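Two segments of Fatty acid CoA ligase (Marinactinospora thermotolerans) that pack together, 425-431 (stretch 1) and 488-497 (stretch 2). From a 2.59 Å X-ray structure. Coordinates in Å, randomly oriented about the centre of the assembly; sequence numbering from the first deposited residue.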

ATOM      1  N   ALA A 425     -15.855   7.547   9.959  1.00 24.04           N
ATOM      2  CA  ALA A 425     -15.582   8.528  10.994  1.00 24.30           C
ATOM      3  C   ALA A 425     -14.086   8.799  11.104  1.00 23.02           C
ATOM      4  O   ALA A 425     -13.285   7.905  11.016  1.00 22.65           O
ATOM      5  CB  ALA A 425     -16.149   8.046  12.311  1.00 25.84           C
ATOM      6  N   ALA A 426     -13.744  10.064  11.335  1.00 24.34           N
ATOM      7  CA  ALA A 426     -12.380  10.467  11.670  1.00 25.46           C
ATOM      8  C   ALA A 426     -12.416  11.226  12.994  1.00 25.05           C
ATOM      9  O   ALA A 426     -13.056  12.234  13.074  1.00 24.86           O
ATOM     10  CB  ALA A 426     -11.785  11.289  10.554  1.00 23.43           C
ATOM     11  N   VAL A 427     -11.755  10.684  14.016  1.00 28.66           N
ATOM     12  CA  VAL A 427     -11.703  11.276  15.349  1.00 28.82           C
ATOM     13  C   VAL A 427     -10.292  11.825  15.589  1.00 28.96           C
ATOM     14  O   VAL A 427      -9.300  11.135  15.386  1.00 32.67           O
ATOM     15  CB  VAL A 427     -12.077  10.216  16.395  1.00 28.46           C
ATOM     16  CG1 VAL A 427     -11.875  10.694  17.813  1.00 27.96           C
ATOM     17  CG2 VAL A 427     -13.492   9.703  16.202  1.00 28.76           C
ATOM     18  N   VAL A 428     -10.233  13.076  16.036  1.00 31.51           N
ATOM     19  CA  VAL A 428      -9.003  13.819  16.240  1.00 32.68           C
ATOM     20  C   VAL A 428      -9.100  14.553  17.579  1.00 36.29           C
ATOM     21  O   VAL A 428     -10.200  14.766  18.092  1.00 39.27           O
ATOM     22  CB  VAL A 428      -8.775  14.825  15.111  1.00 32.15           C
ATOM     23  CG1 VAL A 428      -8.642  14.143  13.765  1.00 33.30           C
ATOM     24  CG2 VAL A 428      -9.886  15.858  15.061  1.00 35.06           C
ATOM     25  N   GLY A 429      -7.942  14.934  18.121  1.00 39.37           N
ATOM     26  CA  GLY A 429      -7.844  15.840  19.267  1.00 42.97           C
ATOM     27  C   GLY A 429      -7.407  17.242  18.848  1.00 45.78           C
ATOM     28  O   GLY A 429      -6.623  17.416  17.908  1.00 44.55           O
ATOM     29  N   VAL A 430      -7.943  18.261  19.525  1.00 47.44           N
ATOM     30  CA  VAL A 430      -7.411  19.622  19.450  1.00 51.25           C
ATOM     31  C   VAL A 430      -7.153  20.084  20.881  1.00 53.37           C
ATOM     32  O   VAL A 430      -7.801  19.600  21.802  1.00 55.61           O
ATOM     33  CB  VAL A 430      -8.346  20.582  18.689  1.00 50.45           C
ATOM     34  CG1 VAL A 430      -8.727  20.027  17.323  1.00 52.55           C
ATOM     35  CG2 VAL A 430      -9.590  20.921  19.487  1.00 49.36           C
ATOM     36  N   PRO A 431      -6.205  21.012  21.123  1.00 58.73           N
ATOM     37  CA  PRO A 431      -5.763  21.283  22.494  1.00 60.98           C
ATOM     38  C   PRO A 431      -6.872  22.025  23.257  1.00 55.16           C
ATOM     39  O   PRO A 431      -7.625  22.783  22.631  1.00 44.66           O
ATOM     40  CB  PRO A 431      -4.491  22.136  22.319  1.00 61.43           C
ATOM     41  CG  PRO A 431      -4.200  22.150  20.809  1.00 59.74           C
ATOM     42  CD  PRO A 431      -5.520  21.852  20.123  1.00 57.72           C
ATOM     43  N   ASP A 488      -6.703  11.704   5.982  1.00 37.86           N
ATOM     44  CA  ASP A 488      -5.930  12.888   6.195  1.00 39.12           C
ATOM     45  C   ASP A 488      -6.392  13.522   7.504  1.00 34.35           C
ATOM     46  O   ASP A 488      -7.189  14.448   7.517  1.00 27.99           O
ATOM     47  CB  ASP A 488      -6.066  13.863   5.026  1.00 43.49           C
ATOM     48  CG  ASP A 488      -5.148  15.063   5.130  1.00 45.12           C
ATOM     49  OD1 ASP A 488      -4.603  15.280   6.227  1.00 42.02           O
ATOM     50  OD2 ASP A 488      -4.998  15.776   4.111  1.00 48.06           O
ATOM     51  N   LYS A 489      -5.845  13.026   8.611  1.00 34.74           N
ATOM     52  CA  LYS A 489      -6.286  13.481   9.894  1.00 39.57           C
ATOM     53  C   LYS A 489      -5.649  14.824  10.267  1.00 42.86           C
ATOM     54  O   LYS A 489      -6.073  15.413  11.256  1.00 43.68           O
ATOM     55  CB  LYS A 489      -6.042  12.427  10.973  1.00 39.67           C
ATOM     56  CG  LYS A 489      -7.168  11.416  11.070  1.00 40.01           C
ATOM     57  CD  LYS A 489      -7.033  10.601  12.304  1.00 44.02           C
ATOM     58  CE  LYS A 489      -7.909   9.379  12.308  1.00 45.36           C
ATOM     59  NZ  LYS A 489      -7.883   8.734  13.641  1.00 46.79           N
ATOM     60  N   VAL A 490      -4.667  15.321   9.507  1.00 46.04           N
ATOM     61  CA  VAL A 490      -4.187  16.683   9.793  1.00 49.88           C
ATOM     62  C   VAL A 490      -5.222  17.665   9.227  1.00 49.70           C
ATOM     63  O   VAL A 490      -5.479  18.700   9.847  1.00 49.01           O
ATOM     64  CB  VAL A 490      -2.750  16.994   9.311  1.00 51.19           C
ATOM     65  CG1 VAL A 490      -1.824  15.790   9.450  1.00 51.98           C
ATOM     66  CG2 VAL A 490      -2.696  17.572   7.893  1.00 53.01           C
ATOM     67  N   LYS A 491      -5.825  17.325   8.079  1.00 44.80           N
ATOM     68  CA  LYS A 491      -6.869  18.163   7.494  1.00 43.63           C
ATOM     69  C   LYS A 491      -8.069  18.216   8.451  1.00 44.95           C
ATOM     70  O   LYS A 491      -8.558  19.294   8.776  1.00 45.19           O
ATOM     71  CB  LYS A 491      -7.262  17.664   6.098  1.00 43.08           C
ATOM     72  CG  LYS A 491      -8.135  18.623   5.295  1.00 41.81           C
ATOM     73  CD  LYS A 491      -8.047  18.392   3.798  1.00 42.54           C
ATOM     74  CE  LYS A 491      -8.848  19.403   3.003  1.00 44.93           C
ATOM     75  N   VAL A 492      -8.522  17.049   8.922  1.00 44.79           N
ATOM     76  CA  VAL A 492      -9.682  16.958   9.813  1.00 44.25           C
ATOM     77  C   VAL A 492      -9.408  17.802  11.065  1.00 41.80           C
ATOM     78  O   VAL A 492     -10.283  18.507  11.536  1.00 44.74           O
ATOM     79  CB  VAL A 492     -10.030  15.493  10.151  1.00 39.52           C
ATOM     80  CG1 VAL A 492     -11.061  15.391  11.260  1.00 36.15           C
ATOM     81  CG2 VAL A 492     -10.526  14.745   8.932  1.00 39.57           C
ATOM     82  N   ARG A 493      -8.179  17.744  11.563  1.00 41.14           N
ATOM     83  CA  ARG A 493      -7.776  18.487  12.756  1.00 46.90           C
ATOM     84  C   ARG A 493      -7.991  19.994  12.541  1.00 51.56           C
ATOM     85  O   ARG A 493      -8.392  20.690  13.470  1.00 58.64           O
ATOM     86  CB  ARG A 493      -6.314  18.182  13.110  1.00 48.60           C
ATOM     87  CG  ARG A 493      -6.104  17.690  14.531  1.00 49.05           C
ATOM     88  CD  ARG A 493      -4.710  17.133  14.761  1.00 51.25           C
ATOM     89  NE  ARG A 493      -4.630  15.675  14.730  1.00 50.15           N
ATOM     90  CZ  ARG A 493      -3.859  14.964  13.907  1.00 50.99           C
ATOM     91  NH1 ARG A 493      -3.170  15.575  12.955  1.00 52.15           N
ATOM     92  NH2 ARG A 493      -3.799  13.646  14.016  1.00 52.50           N
ATOM     93  N   THR A 494      -7.752  20.492  11.320  1.00 51.92           N
ATOM     94  CA  THR A 494      -7.862  21.942  11.025  1.00 51.84           C
ATOM     95  C   THR A 494      -9.327  22.407  11.063  1.00 51.09           C
ATOM     96  O   THR A 494      -9.601  23.584  11.315  1.00 61.21           O
ATOM     97  CB  THR A 494      -7.262  22.344   9.665  1.00 50.92           C
ATOM     98  OG1 THR A 494      -8.157  21.963   8.622  1.00 47.72           O
ATOM     99  CG2 THR A 494      -5.896  21.756   9.396  1.00 50.42           C
ATOM    100  N   TRP A 495     -10.256  21.490  10.780  1.00 45.72           N
ATOM    101  CA  TRP A 495     -11.681  21.788  10.773  1.00 45.05           C
ATOM    102  C   TRP A 495     -12.179  22.190  12.165  1.00 46.43           C
ATOM    103  O   TRP A 495     -13.239  22.796  12.261  1.00 48.05           O
ATOM    104  CB  TRP A 495     -12.493  20.591  10.272  1.00 41.50           C
ATOM    105  CG  TRP A 495     -12.268  20.220   8.844  1.00 41.55           C
ATOM    106  CD1 TRP A 495     -11.639  20.957   7.885  1.00 43.05           C
ATOM    107  CD2 TRP A 495     -12.718  19.020   8.192  1.00 41.05           C
ATOM    108  NE1 TRP A 495     -11.643  20.287   6.690  1.00 44.26           N
ATOM    109  CE2 TRP A 495     -12.318  19.106   6.841  1.00 41.83           C
ATOM    110  CE3 TRP A 495     -13.420  17.886   8.608  1.00 41.73           C
ATOM    111  CZ2 TRP A 495     -12.579  18.090   5.917  1.00 42.01           C
ATOM    112  CZ3 TRP A 495     -13.683  16.887   7.694  1.00 41.78           C
ATOM    113  CH2 TRP A 495     -13.264  16.989   6.369  1.00 40.41           C
ATOM    114  N   PHE A 496     -11.451  21.806  13.222  1.00 47.49           N
ATOM    115  CA  PHE A 496     -11.926  21.919  14.602  1.00 49.82           C
ATOM    116  C   PHE A 496     -11.036  22.872  15.424  1.00 55.44           C
ATOM    117  O   PHE A 496     -11.139  22.869  16.667  1.00 54.09           O
ATOM    118  CB  PHE A 496     -11.972  20.530  15.267  1.00 46.05           C
ATOM    119  CG  PHE A 496     -13.003  19.567  14.731  1.00 44.83           C
ATOM    120  CD1 PHE A 496     -14.340  19.657  15.095  1.00 44.01           C
ATOM    121  CD2 PHE A 496     -12.635  18.537  13.883  1.00 45.02           C
ATOM    122  CE1 PHE A 496     -15.279  18.766  14.587  1.00 40.39           C
ATOM    123  CE2 PHE A 496     -13.582  17.651  13.380  1.00 41.08           C
ATOM    124  CZ  PHE A 496     -14.898  17.754  13.743  1.00 36.67           C
ATOM    125  N   THR A 497     -10.187  23.684  14.776  1.00 58.15           N
ATOM    126  CA  THR A 497      -9.281  24.601  15.569  1.00 60.85           C
ATOM    127  C   THR A 497      -9.845  26.030  15.691  1.00 59.71           C
ATOM    128  O   THR A 497     -10.084  26.657  14.681  1.00 65.77           O
ATOM    129  CB  THR A 497      -7.874  24.598  14.975  1.00 55.23           C
ATOM    130  OG1 THR A 497      -8.042  24.782  13.564  1.00 55.65           O
ATOM    131  CG2 THR A 497      -7.089  23.349  15.314  1.00 48.66           C
TER

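The rule of this contact is alternation meeting helical repeat. Along the strand, Ala426, Val428 and Val430 point their CA-to-CB bonds toward the other segment, while Val427 points away and Gly429 has no side chain to point. The short helix answers with Lys489, Val492 and, just beyond it, Phe496, spaced three and four residues apart, a spacing that in a helix would keep them on one face. The axes approach to 8.2 Å and their directions differ by 59°.

Apolar packing centres on Val428, which has the largest covered area: its CG1 lies 3.7 Å from Val492 CG1, while its CG2 lies near both Val492 CG1 and Phe496 CD2, each at 4.0 Å. At one end the small Ala426 sets its CB 4.0 Å from Val492 CG2. At the other, Val430 CG1 rests 3.9 Å from Phe496 CB and 4.2 Å from Thr497 CG2.

Polar side chains contribute through their aliphatic parts as well. The CA-to-CB bond of Arg493 points sideways to the strand, and its CG packs 4.0 Å from Val428 CB and 3.4 Å from Gly429 O, a close contact of methylene with carbonyl. Lys489 runs an extended chain past Val428, with its CG 4.1 Å from Val428 CG1, and its NZ donates a weak hydrogen bond to Val427 O at 3.3 Å, the only hydrogen bond between the segments.

Other polar bonds lie within the second segment. Asp488 caps the helix: its OD1 accepts from Lys491 N at 3.0 Å and, weakly, from Val490 N at 3.3 Å. Thr494 to Thr497 form a type I turn, where Thr497 OG1 donates to Thr494 O at 3.0 Å, and Phe496 within this turn still points toward the strand.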